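Local atomic coordinates of signal transduction histidine-protein kinase/phosphatase MprB (Mycobacterium hassiacum, PDB entry 6BLK), a protein that probably autophosphorylates on a histidine using ATP, as the membrane-bound sensor kinase, and also phosphatase, of a mycobacterial two-component signalling system. Residues N53-A58 against L82-Q87; Q94-V99 against L133-A138; F100-R105 against S115-A120. All blocks are in the same frame, centred on the assembly; numbering follows the deposited sequence.

Overall arrangement
All three contacts lie in the ATP-binding domain, whose mixed sheet carries helices on one face. Along the chain contact 1 closes first; contact 3 is then nested inside the loop that contact 2 closes. Contact 1 sets helix 44-60 on strand 79-85 near the middle of the domain, contact 2 ties the loop after that strand to strand 132-137 of the same sheet, and contact 3 braces the loop against the start of helix 118-128. Their centres are about 12 to 15 Å apart, and each pair touches. Contacts 1 and 3 both hold ATP, from the adenine and magnesium side and from the phosphate and ribose side, so together they form much of the nucleotide pocket.

Contact 1: N53-A58 against L82-Q87; sequences NVLDNA and LVITDQ. With MG (magnesium ion), chain F; ATP (adenosine-5'-triphosphate), chain E.
Val54, Leu55 and Ala58 rest on Ile84 and Asp86 in a buried helix-on-sheet contact near the middle of the ATP-binding domain. The axes of 53-58 and 82-85 come within 8.7 Å and lie 23° from parallel. Ile84 carries the apolar part, its branched side chain meeting three helix residues. Its CD1 lies 3.6 Å from Val54 CG1; with CG1 anti to the backbone N (chi1 177°), it is this methyl, not CG2, that faces the strand. Leu55 crosses Ile84 at about a right angle and brings CD2 to 3.9 Å from Ile84 CD1. On the other branch, Ile84 CG2 meets Ala58 CB at 4.0 Å, where a small residue allows helix and strand end to approach closely. Two positions further on, past Thr85, Asp86 OD2 lies 3.7 Å from Ala58 CA.

That oxygen has a more important partner: ATP N6 donates to Asp86 OD2 at 2.9 Å in a nearly straight bond (164°). OD1 accepts from the backbone N of Gly88 and Thr147, so both oxygens are engaged and the carboxylate is fixed for reading adenine's amino group. This aspartate opens the D-x-G-x-G motif (G1 box) of the Bergerat fold. Asn57, of the N box, serves the other end of the nucleotide. An amide suits it because OD1 binds magnesium at 2.1 Å while ND2 donates, in a bent bond of 2.7 Å, to ATP O2A, which also binds the magnesium. Three phosphate oxygens and two waters complete the six ligands; one water donates to Asn53 O, the other to Asp56 OD2.

Around this core, Val54 also touches Val122 of helix 118-128 and Ile149 of strand 147-154, while Leu55 packs on Leu19 of helix 11-25 and Val70 of strand 67-76.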
loop_
_atom_site.group_PDB
_atom_site.type_symbol
_atom_site.label_atom_id
_atom_site.label_comp_id
_atom_site.label_asym_id
_atom_site.label_seq_id
_atom_site.Cartn_x
_atom_site.Cartn_y
_atom_site.Cartn_z
ATOM N N ASN A 53 -3.187 0.927 -5.666
ATOM C CA ASN A 53 -3.480 -0.498 -5.669
ATOM C C ASN A 53 -3.517 -1.064 -4.253
ATOM O O ASN A 53 -4.336 -1.944 -3.953
ATOM C CB ASN A 53 -2.464 -1.265 -6.511
ATOM C CG ASN A 53 -2.661 -1.064 -8.010
ATOM O OD1 ASN A 53 -3.523 -0.309 -8.464
ATOM N ND2 ASN A 53 -1.848 -1.744 -8.783
ATOM N N VAL A 54 -2.634 -0.583 -3.370
ATOM C CA VAL A 54 -2.655 -1.065 -1.985
ATOM C C VAL A 54 -3.864 -0.521 -1.250
ATOM O O VAL A 54 -4.529 -1.262 -0.528
ATOM C CB VAL A 54 -1.343 -0.735 -1.246
ATOM C CG1 VAL A 54 -1.418 -1.178 0.205
ATOM C CG2 VAL A 54 -0.187 -1.430 -1.908
ATOM N N LEU A 55 -4.179 0.760 -1.440
ATOM C CA LEU A 55 -5.361 1.337 -0.807
ATOM C C LEU A 55 -6.618 0.648 -1.284
ATOM O O LEU A 55 -7.550 0.450 -0.497
ATOM C CB LEU A 55 -5.462 2.826 -1.075
ATOM C CG LEU A 55 -4.413 3.689 -0.381
ATOM C CD1 LEU A 55 -4.574 5.110 -0.880
ATOM C CD2 LEU A 55 -4.535 3.650 1.145
ATOM N N ASP A 56 -6.677 0.296 -2.571
ATOM C CA ASP A 56 -7.863 -0.362 -3.100
ATOM C C ASP A 56 -8.093 -1.709 -2.420
ATOM O O ASP A 56 -9.234 -2.040 -2.070
ATOM C CB ASP A 56 -7.752 -0.538 -4.609
ATOM C CG ASP A 56 -9.023 -1.057 -5.213
ATOM O OD1 ASP A 56 -10.032 -0.325 -5.119
ATOM O OD2 ASP A 56 -8.996 -2.186 -5.756
ATOM N N ASN A 57 -7.025 -2.494 -2.200
ATOM C CA ASN A 57 -7.159 -3.768 -1.491
ATOM C C ASN A 57 -7.598 -3.538 -0.063
ATOM O O ASN A 57 -8.464 -4.258 0.457
ATOM C CB ASN A 57 -5.844 -4.562 -1.494
ATOM C CG ASN A 57 -5.445 -5.025 -2.865
ATOM O OD1 ASN A 57 -6.282 -5.143 -3.770
ATOM N ND2 ASN A 57 -4.149 -5.288 -3.037
ATOM N N ALA A 58 -7.025 -2.527 0.581
ATOM C CA ALA A 58 -7.371 -2.268 1.963
ATOM C C ALA A 58 -8.853 -1.963 2.063
ATOM O O ALA A 58 -9.529 -2.428 2.988
ATOM C CB ALA A 58 -6.528 -1.107 2.514
ATOM N N LEU A 82 6.150 3.397 4.314
ATOM C CA LEU A 82 4.715 3.588 4.169
ATOM C C LEU A 82 4.056 2.300 4.630
ATOM O O LEU A 82 4.378 1.221 4.131
ATOM C CB LEU A 82 4.343 3.922 2.721
ATOM C CG LEU A 82 2.876 3.882 2.277
ATOM C CD1 LEU A 82 2.031 4.955 2.931
ATOM C CD2 LEU A 82 2.807 4.046 0.757
ATOM N N VAL A 83 3.152 2.411 5.575
ATOM C CA VAL A 83 2.432 1.245 6.074
ATOM C C VAL A 83 0.961 1.518 5.895
ATOM O O VAL A 83 0.432 2.493 6.449
ATOM C CB VAL A 83 2.755 0.921 7.540
ATOM C CG1 VAL A 83 2.103 -0.394 7.935
ATOM C CG2 VAL A 83 4.234 0.824 7.760
ATOM N N ILE A 84 0.299 0.657 5.133
ATOM C CA ILE A 84 -1.143 0.744 4.899
ATOM C C ILE A 84 -1.812 -0.468 5.553
ATOM O O ILE A 84 -1.427 -1.625 5.319
ATOM C CB ILE A 84 -1.477 0.838 3.404
ATOM C CG1 ILE A 84 -1.007 2.181 2.839
ATOM C CG2 ILE A 84 -2.973 0.643 3.169
ATOM C CD1 ILE A 84 -0.920 2.248 1.331
ATOM N N THR A 85 -2.765 -0.195 6.439
ATOM C CA THR A 85 -3.316 -1.219 7.301
ATOM C C THR A 85 -4.827 -1.215 7.201
ATOM O O THR A 85 -5.460 -0.173 6.987
ATOM C CB THR A 85 -2.952 -1.042 8.795
ATOM O OG1 THR A 85 -3.334 0.270 9.222
ATOM C CG2 THR A 85 -1.509 -1.256 9.055
ATOM N N ASP A 86 -5.404 -2.398 7.381
ATOM C CA ASP A 86 -6.864 -2.519 7.441
ATOM C C ASP A 86 -7.260 -3.427 8.594
ATOM O O ASP A 86 -6.428 -3.955 9.336
ATOM C CB ASP A 86 -7.441 -3.029 6.117
ATOM C CG ASP A 86 -6.893 -4.376 5.745
ATOM O OD1 ASP A 86 -7.065 -5.343 6.531
ATOM O OD2 ASP A 86 -6.234 -4.456 4.683
ATOM N N GLN A 87 -8.587 -3.597 8.749
ATOM C CA GLN A 87 -9.185 -4.445 9.764
ATOM C C GLN A 87 -9.885 -5.635 9.134
ATOM O O GLN A 87 -10.854 -6.160 9.680
ATOM C CB GLN A 87 -10.161 -3.631 10.603
ATOM C CG GLN A 87 -9.502 -2.552 11.412
ATOM C CD GLN A 87 -10.496 -1.821 12.296
ATOM O OE1 GLN A 87 -11.407 -1.157 11.809
ATOM N NE2 GLN A 87 -10.325 -1.949 13.595
HETATM MG MG MG F . -6.039 -5.619 -5.812
HETATM P PG ATP E . -6.637 -6.605 -8.865
HETATM O O1G ATP E . -5.843 -5.921 -7.767
HETATM O O2G ATP E . -5.859 -7.137 -10.077
HETATM O O3G ATP E . -7.918 -5.884 -9.250
HETATM P PB ATP E . -6.951 -8.480 -6.638
HETATM O O1B ATP E . -7.695 -9.796 -6.497
HETATM O O2B ATP E . -7.321 -7.292 -5.820
HETATM O O3B ATP E . -7.159 -7.988 -8.181
HETATM P PA ATP E . -4.199 -8.170 -5.668
HETATM O O1A ATP E . -2.886 -8.494 -6.375
HETATM O O2A ATP E . -4.487 -6.726 -5.340
HETATM O O3A ATP E . -5.358 -8.838 -6.604
HETATM O "O5'" ATP E . -4.288 -9.095 -4.404
HETATM C "C5'" ATP E . -4.085 -10.493 -4.517
HETATM C "C4'" ATP E . -4.979 -11.197 -3.504
HETATM O "O4'" ATP E . -4.402 -10.969 -2.213
HETATM C "C3'" ATP E . -6.439 -10.739 -3.399
HETATM O "O3'" ATP E . -7.295 -11.411 -4.349
HETATM C "C2'" ATP E . -6.755 -11.129 -1.968
HETATM O "O2'" ATP E . -7.030 -12.537 -1.846
HETATM C "C1'" ATP E . -5.446 -10.876 -1.253
HETATM N N9 ATP E . -5.351 -9.534 -0.650
HETATM C C8 ATP E . -4.626 -8.452 -1.094
HETATM N N7 ATP E . -4.760 -7.408 -0.226
HETATM C C5 ATP E . -5.567 -7.838 0.770
HETATM C C6 ATP E . -6.054 -7.228 1.987
HETATM N N6 ATP E . -5.736 -5.953 2.249
HETATM N N1 ATP E . -6.835 -7.964 2.775
HETATM C C2 ATP E . -7.159 -9.237 2.483
HETATM N N3 ATP E . -6.725 -9.873 1.385
HETATM C C4 ATP E . -5.927 -9.219 0.510
HETATM O O HOH W 1 -4.889 -3.860 -5.984
HETATM O O HOH W 2 -7.961 -4.496 -6.141
#

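Contact 2: Q94-V99 against L133-A138; sequences QERHLV and LRVDYA
Arg96 spreads its aliphatic stem over Val135 of the strand, with CB lying 3.6 Å from Val135 CG1 and CG equally near. Chi2 (174°) sets CD anti to CA, chi3 is anti too, and the guanidinium beyond this extended stem lies at Tyr137. Arg96 NH2 stands over the centre of the Tyr137 ring, 3.2 Å above its plane. The two planes are 84° apart, so the arginine meets the ring face with its edge: a T-shaped cation-pi contact, in which CZ is 4.5 Å from the Tyr137 centroid. NE donates to the carbonyl of Ile91, while Asp136 CA covers one guanidinium face.

Asp136 adds charge at long range: OD1 is 3.7 Å from Arg96 NH1 but well out of the guanidinium plane. It is engaged elsewhere, OD1 accepting from Tyr137 N at 2.7 Å and OD2 pairing with Arg134 NH1 at 3.0 Å. Arg96, Asp136 and Arg134 thus form a salt-bridge network.

Further on, Val99 meets the same valine methyl, its CB 4.2 Å from Val135 CG1; a compact apolar residue suits this buried place beside Leu119 and Phe104. The arrangement anchors the loop that borders the nucleotide pocket to strand 132-137 of the Bergerat-fold sheet.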
loop_
_atom_site.group_PDB
_atom_site.type_symbol
_atom_site.label_atom_id
_atom_site.label_comp_id
_atom_site.label_asym_id
_atom_site.label_seq_id
_atom_site.Cartn_x
_atom_site.Cartn_y
_atom_site.Cartn_z
ATOM N N GLN A 94 1.578 -18.423 6.009
ATOM C CA GLN A 94 2.008 -19.377 4.991
ATOM C C GLN A 94 1.803 -18.854 3.572
ATOM O O GLN A 94 2.548 -19.248 2.667
ATOM C CB GLN A 94 1.278 -20.717 5.182
ATOM C CG GLN A 94 -0.240 -20.701 4.995
ATOM C CD GLN A 94 -1.023 -20.266 6.249
ATOM O OE1 GLN A 94 -0.442 -19.815 7.248
ATOM N NE2 GLN A 94 -2.349 -20.417 6.196
ATOM N N GLU A 95 0.832 -17.963 3.368
ATOM C CA GLU A 95 0.550 -17.355 2.073
ATOM C C GLU A 95 1.416 -16.139 1.775
ATOM O O GLU A 95 1.350 -15.622 0.655
ATOM C CB GLU A 95 -0.916 -16.916 1.999
ATOM C CG GLU A 95 -1.919 -18.048 2.042
ATOM C CD GLU A 95 -3.340 -17.584 1.833
ATOM O OE1 GLU A 95 -3.638 -16.378 2.035
ATOM O OE2 GLU A 95 -4.174 -18.432 1.444
ATOM N N ARG A 96 2.153 -15.621 2.745
ATOM C CA ARG A 96 2.761 -14.308 2.552
ATOM C C ARG A 96 3.828 -14.323 1.456
ATOM O O ARG A 96 4.222 -13.243 1.012
ATOM C CB ARG A 96 3.330 -13.768 3.860
ATOM C CG ARG A 96 2.251 -13.297 4.822
ATOM C CD ARG A 96 2.770 -12.895 6.129
ATOM N NE ARG A 96 1.658 -12.778 7.041
ATOM C CZ ARG A 96 1.775 -12.791 8.350
ATOM N NH1 ARG A 96 2.961 -12.900 8.917
ATOM N NH2 ARG A 96 0.670 -12.725 9.085
ATOM N N HIS A 97 4.235 -15.511 0.977
ATOM C CA HIS A 97 5.173 -15.681 -0.134
ATOM C C HIS A 97 4.486 -15.763 -1.505
ATOM O O HIS A 97 5.176 -15.787 -2.538
ATOM C CB HIS A 97 6.012 -16.957 0.080
ATOM C CG HIS A 97 5.211 -18.217 -0.009
ATOM N ND1 HIS A 97 4.777 -18.746 -1.208
ATOM C CD2 HIS A 97 4.740 -19.038 0.956
ATOM C CE1 HIS A 97 4.076 -19.844 -0.975
ATOM N NE2 HIS A 97 4.041 -20.042 0.331
ATOM N N LEU A 98 3.162 -15.861 -1.562
ATOM C CA LEU A 98 2.455 -15.703 -2.823
ATOM C C LEU A 98 1.994 -14.277 -3.029
ATOM O O LEU A 98 1.626 -13.901 -4.146
ATOM C CB LEU A 98 1.230 -16.632 -2.885
ATOM C CG LEU A 98 1.412 -18.128 -3.189
ATOM C CD1 LEU A 98 0.075 -18.903 -3.064
ATOM C CD2 LEU A 98 2.009 -18.310 -4.581
ATOM N N VAL A 99 2.011 -13.470 -1.973
ATOM C CA VAL A 99 1.601 -12.088 -2.109
ATOM C C VAL A 99 2.646 -11.391 -2.974
ATOM O O VAL A 99 3.858 -11.606 -2.811
ATOM C CB VAL A 99 1.457 -11.426 -0.724
ATOM C CG1 VAL A 99 1.064 -9.946 -0.845
ATOM C CG2 VAL A 99 0.438 -12.133 0.098
ATOM N N LEU A 133 9.441 -4.269 0.099
ATOM C CA LEU A 133 8.104 -4.381 0.653
ATOM C C LEU A 133 7.921 -5.731 1.319
ATOM O O LEU A 133 8.695 -6.683 1.123
ATOM C CB LEU A 133 7.026 -4.090 -0.406
ATOM C CG LEU A 133 6.844 -4.911 -1.662
ATOM C CD1 LEU A 133 5.785 -4.261 -2.527
ATOM C CD2 LEU A 133 8.137 -5.070 -2.448
ATOM N N ARG A 134 6.929 -5.757 2.197
ATOM C CA ARG A 134 6.622 -6.975 2.918
ATOM C C ARG A 134 5.190 -6.873 3.408
ATOM O O ARG A 134 4.589 -5.798 3.422
ATOM C CB ARG A 134 7.583 -7.215 4.080
ATOM C CG ARG A 134 7.542 -6.222 5.174
ATOM C CD ARG A 134 8.471 -6.650 6.309
ATOM N NE ARG A 134 8.320 -5.725 7.417
ATOM C CZ ARG A 134 7.549 -5.920 8.487
ATOM N NH1 ARG A 134 6.866 -7.045 8.663
ATOM N NH2 ARG A 134 7.483 -4.986 9.414
ATOM N N VAL A 135 4.670 -8.016 3.819
ATOM C CA VAL A 135 3.296 -8.144 4.284
ATOM C C VAL A 135 3.335 -8.751 5.674
ATOM O O VAL A 135 4.190 -9.584 5.996
ATOM C CB VAL A 135 2.439 -8.982 3.293
ATOM C CG1 VAL A 135 3.088 -10.321 3.012
ATOM C CG2 VAL A 135 1.011 -9.209 3.821
ATOM N N ASP A 136 2.401 -8.316 6.523
ATOM C CA ASP A 136 2.320 -8.790 7.895
ATOM C C ASP A 136 0.879 -8.573 8.351
ATOM O O ASP A 136 0.071 -8.015 7.613
ATOM C CB ASP A 136 3.333 -8.041 8.775
ATOM C CG ASP A 136 3.788 -8.829 9.999
ATOM O OD1 ASP A 136 3.004 -9.616 10.578
ATOM O OD2 ASP A 136 4.960 -8.620 10.397
ATOM N N TYR A 137 0.571 -8.995 9.570
ATOM C CA TYR A 137 -0.704 -8.622 10.175
ATOM C C TYR A 137 -0.649 -7.178 10.649
ATOM O O TYR A 137 0.396 -6.689 11.089
ATOM C CB TYR A 137 -1.046 -9.519 11.366
ATOM C CG TYR A 137 -1.552 -10.884 11.028
ATOM C CD1 TYR A 137 -2.332 -11.114 9.905
ATOM C CD2 TYR A 137 -1.210 -11.953 11.822
ATOM C CE1 TYR A 137 -2.804 -12.389 9.623
ATOM C CE2 TYR A 137 -1.662 -13.220 11.545
ATOM C CZ TYR A 137 -2.441 -13.432 10.449
ATOM O OH TYR A 137 -2.877 -14.719 10.198
ATOM N N ALA A 138 -1.781 -6.483 10.539
ATOM C CA ALA A 138 -1.867 -5.122 11.079
ATOM C C ALA A 138 -1.880 -5.110 12.613
ATOM O O ALA A 138 -1.247 -4.245 13.238
ATOM C CB ALA A 138 -3.098 -4.423 10.511
#

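Contact 3: F100-R105 against S115-A120; sequences FERFFR and SGLGLA. With ATP (adenosine-5'-triphosphate), chain E.
The carbonyl oxygen of Gly116 is gripped twice from the loop 100-105. Phe103 N donates to Gly116 O at 2.8 Å in an essentially straight bond (178°), and the CA-H of Arg102 approaches the same oxygen, with CA at 3.4 Å. Both donors belong to a type II turn from Glu101 to Phe104. Gly116 adopts a positive phi (84°), and a beta carbon there would run into Phe103 CA, so glycine fits on both counts.

The Phe103 ring turns its edge to the neighbouring carbonyl, CD1 lying 3.3 Å from Ser115 O in the ring plane. It runs side by side with Leu117, Phe103 CE1 being 3.6 Å from Leu117 CD2. Arg102 contributes its aliphatic part, CG sitting 3.6 Å from Ala120 CB. Phe100 O receives a CA-H contact from Ala120, and the Phe100 ring packs obliquely on Leu119, with Leu119 O at its edge.

Thus braced, the glycine-rich G2 box turns its amides to ATP. Leu117 N donates to ATP O2G at 2.8 Å, with weak help from Gly118 N and Gly116 N; Gly116 N makes its better bond to the bridging O3B. Leu119 N binds ATP O1A at 2.9 Å. The start of the helix probably favours these phosphate charges. Phe104 lies beside the ribose, with CD2 3.4 Å from ATP O4'.

Phe104 also packs on Leu98 and Val99 of the earlier part of the same loop, and Gly118 O accepts from Asn53 ND2, joining the start of helix 118-128 to helix 44-60.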
loop_
_atom_site.group_PDB
_atom_site.type_symbol
_atom_site.label_atom_id
_atom_site.label_comp_id
_atom_site.label_asym_id
_atom_site.label_seq_id
_atom_site.Cartn_x
_atom_site.Cartn_y
_atom_site.Cartn_z
ATOM N N PHE A 100 2.178 -10.564 -3.889
ATOM C CA PHE A 100 2.920 -9.820 -4.878
ATOM C C PHE A 100 3.164 -10.677 -6.127
ATOM O O PHE A 100 3.656 -10.136 -7.107
ATOM C CB PHE A 100 4.245 -9.229 -4.341
ATOM C CG PHE A 100 4.097 -8.447 -3.065
ATOM C CD1 PHE A 100 3.373 -7.272 -3.049
ATOM C CD2 PHE A 100 4.628 -8.909 -1.874
ATOM C CE1 PHE A 100 3.203 -6.552 -1.882
ATOM C CE2 PHE A 100 4.469 -8.190 -0.703
ATOM C CZ PHE A 100 3.742 -7.006 -0.712
ATOM N N GLU A 101 2.785 -11.958 -6.153
ATOM C CA GLU A 101 2.828 -12.751 -7.385
ATOM C C GLU A 101 1.508 -12.645 -8.138
ATOM O O GLU A 101 0.435 -12.684 -7.533
ATOM C CB GLU A 101 3.110 -14.219 -7.091
ATOM C CG GLU A 101 4.531 -14.523 -6.696
ATOM C CD GLU A 101 5.365 -15.015 -7.863
ATOM O OE1 GLU A 101 4.872 -15.868 -8.643
ATOM O OE2 GLU A 101 6.512 -14.537 -7.999
ATOM N N ARG A 102 1.589 -12.560 -9.462
ATOM C CA ARG A 102 0.375 -12.531 -10.269
ATOM C C ARG A 102 -0.500 -13.743 -9.986
ATOM O O ARG A 102 -0.020 -14.880 -9.884
ATOM C CB ARG A 102 0.700 -12.473 -11.763
ATOM C CG ARG A 102 1.183 -11.091 -12.212
ATOM C CD ARG A 102 1.473 -11.051 -13.708
ATOM N NE ARG A 102 2.430 -12.097 -14.010
ATOM C CZ ARG A 102 3.748 -11.951 -13.905
ATOM N NH1 ARG A 102 4.270 -10.782 -13.545
ATOM N NH2 ARG A 102 4.537 -12.980 -14.152
ATOM N N PHE A 103 -1.802 -13.469 -9.868
ATOM C CA PHE A 103 -2.862 -14.462 -9.799
ATOM C C PHE A 103 -2.944 -15.130 -8.431
ATOM O O PHE A 103 -3.624 -16.147 -8.266
ATOM C CB PHE A 103 -2.708 -15.497 -10.916
ATOM C CG PHE A 103 -2.452 -14.873 -12.261
ATOM C CD1 PHE A 103 -3.236 -13.835 -12.725
ATOM C CD2 PHE A 103 -1.406 -15.295 -13.033
ATOM C CE1 PHE A 103 -2.985 -13.258 -13.943
ATOM C CE2 PHE A 103 -1.120 -14.693 -14.257
ATOM C CZ PHE A 103 -1.901 -13.681 -14.709
ATOM N N PHE A 104 -2.300 -14.562 -7.424
ATOM C CA PHE A 104 -2.548 -14.989 -6.052
ATOM C C PHE A 104 -3.947 -14.594 -5.600
ATOM O O PHE A 104 -4.441 -13.514 -5.927
ATOM C CB PHE A 104 -1.516 -14.384 -5.103
ATOM C CG PHE A 104 -1.876 -14.562 -3.650
ATOM C CD1 PHE A 104 -1.945 -15.830 -3.100
ATOM C CD2 PHE A 104 -2.161 -13.474 -2.849
ATOM C CE1 PHE A 104 -2.280 -16.010 -1.778
ATOM C CE2 PHE A 104 -2.487 -13.650 -1.533
ATOM C CZ PHE A 104 -2.550 -14.921 -0.997
ATOM N N ARG A 105 -4.604 -15.515 -4.884
ATOM C CA ARG A 105 -5.915 -15.287 -4.288
ATOM C C ARG A 105 -5.917 -15.960 -2.923
ATOM O O ARG A 105 -5.732 -17.180 -2.841
ATOM C CB ARG A 105 -7.006 -15.865 -5.199
ATOM C CG ARG A 105 -8.349 -15.190 -5.132
ATOM C CD ARG A 105 -9.214 -15.663 -6.284
ATOM N NE ARG A 105 -10.549 -15.072 -6.219
ATOM C CZ ARG A 105 -10.960 -13.998 -6.883
ATOM N NH1 ARG A 105 -10.154 -13.334 -7.702
ATOM N NH2 ARG A 105 -12.206 -13.581 -6.731
ATOM N N SER A 115 -8.464 -9.805 -11.023
ATOM C CA SER A 115 -7.778 -10.994 -11.506
ATOM C C SER A 115 -6.385 -11.175 -10.920
ATOM O O SER A 115 -5.637 -12.035 -11.389
ATOM C CB SER A 115 -7.727 -10.982 -13.031
ATOM O OG SER A 115 -8.983 -11.404 -13.528
ATOM N N GLY A 116 -6.034 -10.417 -9.890
ATOM C CA GLY A 116 -4.812 -10.701 -9.151
ATOM C C GLY A 116 -3.567 -10.123 -9.766
ATOM O O GLY A 116 -2.535 -10.793 -9.797
ATOM N N LEU A 117 -3.643 -8.900 -10.272
ATOM C CA LEU A 117 -2.502 -8.234 -10.856
ATOM C C LEU A 117 -2.025 -7.025 -10.068
ATOM O O LEU A 117 -0.883 -6.610 -10.271
ATOM C CB LEU A 117 -2.846 -7.795 -12.279
ATOM C CG LEU A 117 -3.261 -8.955 -13.208
ATOM C CD1 LEU A 117 -3.966 -8.434 -14.434
ATOM C CD2 LEU A 117 -2.059 -9.769 -13.623
ATOM N N GLY A 118 -2.839 -6.492 -9.150
ATOM C CA GLY A 118 -2.540 -5.210 -8.521
ATOM C C GLY A 118 -1.256 -5.227 -7.715
ATOM O O GLY A 118 -0.468 -4.275 -7.764
ATOM N N LEU A 119 -1.034 -6.272 -6.938
ATOM C CA LEU A 119 0.129 -6.275 -6.060
ATOM C C LEU A 119 1.401 -6.642 -6.805
ATOM O O LEU A 119 2.475 -6.185 -6.434
ATOM C CB LEU A 119 -0.084 -7.217 -4.898
ATOM C CG LEU A 119 -1.028 -6.668 -3.820
ATOM C CD1 LEU A 119 -1.292 -7.735 -2.773
ATOM C CD2 LEU A 119 -0.511 -5.447 -3.134
ATOM N N ALA A 120 1.315 -7.453 -7.852
ATOM C CA ALA A 120 2.482 -7.617 -8.732
ATOM C C ALA A 120 2.957 -6.279 -9.302
ATOM O O ALA A 120 4.167 -6.038 -9.425
ATOM C CB ALA A 120 2.148 -8.594 -9.858
HETATM P PG ATP E . -6.637 -6.605 -8.865
HETATM O O1G ATP E . -5.843 -5.921 -7.767
HETATM O O2G ATP E . -5.859 -7.137 -10.077
HETATM O O3G ATP E . -7.918 -5.884 -9.250
HETATM P PB ATP E . -6.951 -8.480 -6.638
HETATM O O1B ATP E . -7.695 -9.796 -6.497
HETATM O O2B ATP E . -7.321 -7.292 -5.820
HETATM O O3B ATP E . -7.159 -7.988 -8.181
HETATM P PA ATP E . -4.199 -8.170 -5.668
HETATM O O1A ATP E . -2.886 -8.494 -6.375
HETATM O O2A ATP E . -4.487 -6.726 -5.340
HETATM O O3A ATP E . -5.358 -8.838 -6.604
HETATM O "O5'" ATP E . -4.288 -9.095 -4.404
HETATM C "C5'" ATP E . -4.085 -10.493 -4.517
HETATM C "C4'" ATP E . -4.979 -11.197 -3.504
HETATM O "O4'" ATP E . -4.402 -10.969 -2.213
HETATM C "C3'" ATP E . -6.439 -10.739 -3.399
HETATM O "O3'" ATP E . -7.295 -11.411 -4.349
HETATM C "C2'" ATP E . -6.755 -11.129 -1.968
HETATM O "O2'" ATP E . -7.030 -12.537 -1.846
HETATM C "C1'" ATP E . -5.446 -10.876 -1.253
HETATM N N9 ATP E . -5.351 -9.534 -0.650
HETATM C C8 ATP E . -4.626 -8.452 -1.094
HETATM N N7 ATP E . -4.760 -7.408 -0.226
HETATM C C5 ATP E . -5.567 -7.838 0.770
HETATM C C6 ATP E . -6.054 -7.228 1.987
HETATM N N6 ATP E . -5.736 -5.953 2.249
HETATM N N1 ATP E . -6.835 -7.964 2.775
HETATM C C2 ATP E . -7.159 -9.237 2.483
HETATM N N3 ATP E . -6.725 -9.873 1.385
HETATM C C4 ATP E . -5.927 -9.219 0.510
#